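Local coordinates for hypothetical protein PH1789 (Pyrococcus horikoshii, PDB 1WR2) that is of unknown function but belongs to the ATP-grasp family, built here from two antiparallel beta-sheets with helices packed against them, at residues A[208-213]-A[231-236]; A[19-24]-A[62-67]. One frame throughout, in Å; residues are numbered along the deposited sequence.

Contact 1: A[208-213]-A[231-236]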
# COMPACT_ATOMS: atom_id res chain seq x y z
N ILE A 208 -14.96 4.45 -2.30
CA ILE A 208 -14.21 3.65 -1.34
C ILE A 208 -14.90 3.32 -0.02
O ILE A 208 -15.41 4.19 0.68
CB ILE A 208 -12.86 4.36 -1.04
CG1 ILE A 208 -12.13 4.62 -2.35
CG2 ILE A 208 -12.01 3.51 -0.08
CD1 ILE A 208 -11.00 5.61 -2.23
N LYS A 209 -14.91 2.03 0.31
CA LYS A 209 -15.49 1.56 1.57
C LYS A 209 -14.39 1.66 2.63
O LYS A 209 -14.59 2.25 3.69
CB LYS A 209 -15.94 0.11 1.42
CG LYS A 209 -16.55 -0.50 2.67
CD LYS A 209 -17.00 -1.94 2.38
CE LYS A 209 -17.69 -2.58 3.58
NZ LYS A 209 -16.76 -2.73 4.74
N GLU A 210 -13.24 1.07 2.33
CA GLU A 210 -12.11 1.11 3.25
C GLU A 210 -10.78 0.92 2.52
O GLU A 210 -10.74 0.49 1.37
CB GLU A 210 -12.27 0.04 4.34
CG GLU A 210 -12.61 -1.34 3.83
CD GLU A 210 -12.88 -2.33 4.95
OE1 GLU A 210 -13.74 -2.04 5.81
OE2 GLU A 210 -12.23 -3.39 4.97
N MET A 211 -9.69 1.27 3.19
CA MET A 211 -8.38 1.13 2.58
C MET A 211 -7.29 1.32 3.61
O MET A 211 -7.55 1.65 4.77
CB MET A 211 -8.20 2.17 1.47
CG MET A 211 -8.06 3.60 2.00
SD MET A 211 -8.07 4.88 0.73
CE MET A 211 -6.41 4.83 0.15
N ASP A 212 -6.06 1.09 3.18
CA ASP A 212 -4.93 1.31 4.06
C ASP A 212 -3.68 1.36 3.23
O ASP A 212 -3.67 0.99 2.05
CB ASP A 212 -4.82 0.23 5.13
CG ASP A 212 -4.55 -1.14 4.56
OD1 ASP A 212 -3.55 -1.31 3.83
OD2 ASP A 212 -5.35 -2.06 4.84
N LEU A 213 -2.63 1.89 3.86
CA LEU A 213 -1.32 1.99 3.25
C LEU A 213 -0.56 1.21 4.31
O LEU A 213 -0.40 1.69 5.43
CB LEU A 213 -0.84 3.44 3.22
CG LEU A 213 -1.75 4.57 2.73
CD1 LEU A 213 -0.87 5.76 2.41
CD2 LEU A 213 -2.56 4.17 1.51
N ARG A 231 -4.08 -1.49 0.09
CA ARG A 231 -5.28 -2.22 -0.27
C ARG A 231 -6.45 -1.25 -0.27
O ARG A 231 -6.53 -0.36 0.58
CB ARG A 231 -5.55 -3.37 0.70
CG ARG A 231 -5.99 -2.94 2.08
CD ARG A 231 -6.56 -4.12 2.84
NE ARG A 231 -7.87 -3.80 3.40
CZ ARG A 231 -8.91 -4.64 3.40
NH1 ARG A 231 -8.79 -5.84 2.85
NH2 ARG A 231 -10.06 -4.27 3.94
N ILE A 232 -7.32 -1.39 -1.26
CA ILE A 232 -8.49 -0.54 -1.38
C ILE A 232 -9.69 -1.44 -1.65
O ILE A 232 -9.66 -2.28 -2.56
CB ILE A 232 -8.35 0.48 -2.53
CG1 ILE A 232 -7.18 1.44 -2.24
CG2 ILE A 232 -9.63 1.27 -2.70
CD1 ILE A 232 -6.95 2.47 -3.34
N ILE A 233 -10.74 -1.28 -0.84
CA ILE A 233 -11.98 -2.04 -1.01
C ILE A 233 -13.04 -1.03 -1.46
O ILE A 233 -13.31 -0.05 -0.77
CB ILE A 233 -12.44 -2.68 0.31
CG1 ILE A 233 -11.37 -3.64 0.84
CG2 ILE A 233 -13.77 -3.41 0.09
CD1 ILE A 233 -10.92 -4.69 -0.17
N LEU A 234 -13.63 -1.29 -2.62
CA LEU A 234 -14.63 -0.41 -3.18
C LEU A 234 -16.06 -0.79 -2.80
O LEU A 234 -16.34 -1.93 -2.42
CB LEU A 234 -14.50 -0.38 -4.70
CG LEU A 234 -13.15 0.07 -5.26
CD1 LEU A 234 -13.11 -0.19 -6.76
CD2 LEU A 234 -12.93 1.55 -4.96
N LYS A 235 -16.95 0.20 -2.89
CA LYS A 235 -18.36 0.01 -2.60
C LYS A 235 -19.05 -0.31 -3.92
O LYS A 235 -18.76 0.31 -4.95
CB LYS A 235 -18.95 1.29 -1.98
CG LYS A 235 -18.49 1.53 -0.55
CD LYS A 235 -18.27 3.00 -0.24
CE LYS A 235 -19.56 3.75 -0.03
NZ LYS A 235 -19.26 5.08 0.56
N PRO A 236 -19.96 -1.29 -3.90
CA PRO A 236 -20.74 -1.73 -5.07
C PRO A 236 -21.81 -0.70 -5.54
O PRO A 236 -22.38 0.04 -4.75
CB PRO A 236 -21.41 -3.05 -4.70
CG PRO A 236 -21.53 -3.08 -3.18
CD PRO A 236 -20.35 -2.09 -2.75

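Contact 2: A[19-24]-A[62-67]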
# COMPACT_ATOMS: atom_id res chain seq x y z
N ALA A 19 -12.70 -5.57 -4.47
CA ALA A 19 -11.33 -5.49 -3.96
C ALA A 19 -10.32 -5.18 -5.05
O ALA A 19 -10.24 -5.87 -6.06
CB ALA A 19 -10.96 -6.79 -3.26
N MET A 20 -9.53 -4.13 -4.84
CA MET A 20 -8.51 -3.74 -5.81
C MET A 20 -7.19 -4.44 -5.48
O MET A 20 -6.83 -4.57 -4.31
CB MET A 20 -8.30 -2.23 -5.78
CG MET A 20 -9.54 -1.41 -6.02
SD MET A 20 -9.18 0.36 -6.14
CE MET A 20 -8.56 0.46 -7.81
N VAL A 21 -6.47 -4.88 -6.51
CA VAL A 21 -5.18 -5.52 -6.28
C VAL A 21 -4.14 -4.42 -6.05
O VAL A 21 -4.39 -3.27 -6.36
CB VAL A 21 -4.76 -6.42 -7.48
CG1 VAL A 21 -5.76 -7.58 -7.62
CG2 VAL A 21 -4.72 -5.61 -8.76
N GLU A 22 -2.99 -4.79 -5.51
CA GLU A 22 -1.96 -3.81 -5.18
C GLU A 22 -1.65 -2.77 -6.25
O GLU A 22 -1.59 -1.58 -5.95
CB GLU A 22 -0.67 -4.52 -4.77
CG GLU A 22 0.40 -3.59 -4.23
CD GLU A 22 1.64 -4.34 -3.76
OE1 GLU A 22 1.58 -5.59 -3.62
OE2 GLU A 22 2.67 -3.68 -3.52
N TYR A 23 -1.46 -3.19 -7.50
CA TYR A 23 -1.11 -2.21 -8.52
C TYR A 23 -2.25 -1.26 -8.83
O TYR A 23 -2.00 -0.10 -9.15
CB TYR A 23 -0.59 -2.90 -9.80
CG TYR A 23 -1.64 -3.47 -10.73
CD1 TYR A 23 -2.38 -2.64 -11.58
CD2 TYR A 23 -1.90 -4.83 -10.76
CE1 TYR A 23 -3.36 -3.17 -12.43
CE2 TYR A 23 -2.87 -5.37 -11.60
CZ TYR A 23 -3.59 -4.53 -12.43
OH TYR A 23 -4.56 -5.07 -13.25
N GLU A 24 -3.49 -1.73 -8.72
CA GLU A 24 -4.65 -0.87 -8.99
C GLU A 24 -4.82 0.15 -7.87
O GLU A 24 -5.14 1.31 -8.12
CB GLU A 24 -5.94 -1.69 -9.10
CG GLU A 24 -5.91 -2.73 -10.20
CD GLU A 24 -7.09 -3.68 -10.13
OE1 GLU A 24 -7.47 -4.06 -9.00
OE2 GLU A 24 -7.61 -4.06 -11.19
N LYS A 62 5.65 -9.91 -6.84
CA LYS A 62 4.39 -10.03 -6.12
C LYS A 62 3.29 -10.40 -7.10
O LYS A 62 2.93 -9.61 -7.97
CB LYS A 62 4.02 -8.70 -5.47
CG LYS A 62 5.05 -8.12 -4.51
CD LYS A 62 4.49 -6.84 -3.91
CE LYS A 62 5.44 -6.19 -2.93
NZ LYS A 62 4.80 -5.01 -2.27
N LEU A 63 2.74 -11.60 -6.94
CA LEU A 63 1.68 -12.04 -7.84
C LEU A 63 0.41 -11.25 -7.62
O LEU A 63 -0.04 -11.07 -6.48
CB LEU A 63 1.40 -13.54 -7.65
CG LEU A 63 0.39 -14.14 -8.62
CD1 LEU A 63 0.76 -15.58 -8.92
CD2 LEU A 63 -1.01 -14.02 -8.04
N MET A 64 -0.17 -10.77 -8.72
CA MET A 64 -1.40 -9.99 -8.66
C MET A 64 -2.59 -10.86 -9.03
O MET A 64 -2.63 -11.44 -10.11
CB MET A 64 -1.31 -8.80 -9.62
CG MET A 64 -0.24 -7.77 -9.24
SD MET A 64 -0.65 -6.87 -7.71
CE MET A 64 0.35 -7.72 -6.50
N SER A 65 -3.56 -10.95 -8.13
CA SER A 65 -4.76 -11.74 -8.34
C SER A 65 -5.87 -11.25 -7.42
O SER A 65 -5.67 -11.13 -6.21
CB SER A 65 -4.51 -13.22 -8.06
OG SER A 65 -5.73 -13.95 -8.15
N PRO A 66 -7.05 -10.97 -7.97
CA PRO A 66 -8.19 -10.50 -7.17
C PRO A 66 -8.58 -11.54 -6.12
O PRO A 66 -9.22 -11.22 -5.12
CB PRO A 66 -9.29 -10.29 -8.20
CG PRO A 66 -8.53 -10.05 -9.49
CD PRO A 66 -7.42 -11.05 -9.39
N GLN A 67 -8.20 -12.80 -6.36
CA GLN A 67 -8.53 -13.88 -5.43
C GLN A 67 -7.48 -14.08 -4.35
O GLN A 67 -7.71 -14.79 -3.38
CB GLN A 67 -8.70 -15.21 -6.18
CG GLN A 67 -9.91 -15.30 -7.07
CD GLN A 67 -9.88 -14.28 -8.19
OE1 GLN A 67 -8.90 -14.19 -8.93
NE2 GLN A 67 -10.96 -13.51 -8.33

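Contact 1: A[208-213]-A[231-236]
Arg-231 reaches over its neighbouring strand to meet two acids, Glu-210 and Asp-212, on one face of the sheet. The first torsion (chi1 70°) sets Arg-231 CG between the backbone N and the carbonyl carbon, 3.0 Å from Asp-212 OD2. A longer salt bridge joins Asp-212 OD2 to Arg-231 NE at 3.4 Å; the carboxylate and guanidinium planes are nearly parallel there, 17° apart. The shorter bridge, Glu-210 OE2 to Arg-231 NH2 at 2.6 Å, comes in at the guanidinium edge, and Lys-209 NZ adds a weak bond to Glu-210 OE1. Ile-233 CG1 covers one guanidinium face near its rim. The strands are the two arms of an antiparallel beta hairpin, 208-218 and 225-234, and a classic beta bulge interrupts their pairing: Lys-209 N (2.8 Å) and Glu-210 N (3.3 Å) both donate to Ile-233 O. Met-211 and Ile-232 share the opposite face, Met-211 CB packing on Ile-232 CG1 at 3.9 Å; beyond the corner at Lys-209, Ile-208 CG1 meets Ile-232 CG2 and lies 4.1 Å from Leu-234 CD2. Helices 187-203 and 22-30 cover this apolar side, Leu-200 touching both Ile-208 and Met-211.

Contact 2: A[19-24]-A[62-67]
The start of helix 22-30 packs on the end of strand 59-64, with Val-21, Glu-22 and Tyr-23 set against Lys-62, Met-64 and Pro-66. Met-64 has the most surface buried by the contact. Bends at chi2 and chi3 fold its chain, and the sulfur is received by three consecutive residues: Met-64 SD lies 3.8 Å from Glu-22 CB and 4.1 Å from Val-21 CB, and it also approaches the Tyr-23 ring. That last approach is a Met-aromatic contact made at the ring edge, with SD 5.2 Å from the ring centroid and 78° off the normal; Met-64 CG sits in the plane of the ring, 3.7 Å from Tyr-23 CD2. Glu-24 CG lies over one face of the same ring, toward its rim.

The packing thus joins the two sheets of this ATP-grasp fold, since the helix follows, after Val-21, the short edge strand 19-20 of the six-stranded sheet while strand 59-64 is an inner strand of the four-stranded one. Val-21 occupies the N-cap position, and its backbone N donates to Glu-24 OE1 at 2.8 Å, which ties the first turn back on itself. Val-21 CG1 rests on the Ser-65 to Pro-66 peptide, 3.6 Å from Pro-66 N.

Beyond the sulfur, the extended chains of Glu-22 and Lys-62 cross at about a right angle. Lys-62 NZ meets the syn lone pair of Glu-22 OE2 in a buried salt bridge of 2.8 Å. Lys-26 also pairs with Glu-22 OE2 and Lys-71 with OE1, while Asp-229 OD1 lies close to OE1. Leu-111 of strand 109-114 touches both Glu-22 and Lys-62.

Contact 1 lies within one sheet and contact 2 runs between two, yet they meet: Ile-232 O of contact 1 probably accepts a hydrogen bond from Met-20 N of contact 2, at 2.9 Å, because strands 225-234 and 19-20 are neighbours. Their centres are about 13 Å apart. Backbone pairing does most of the joining in contact 1, which is partly buried, with its charges on a partly exposed face and Met-211 and Ile-232 under helices. In contact 2, which is buried, no backbone hydrogen bond crosses the gap, every contact involves a side chain, and the ion pair lies inside. Where these neighbouring strands meet, Leu-234 CD1 packs on Met-20 CG.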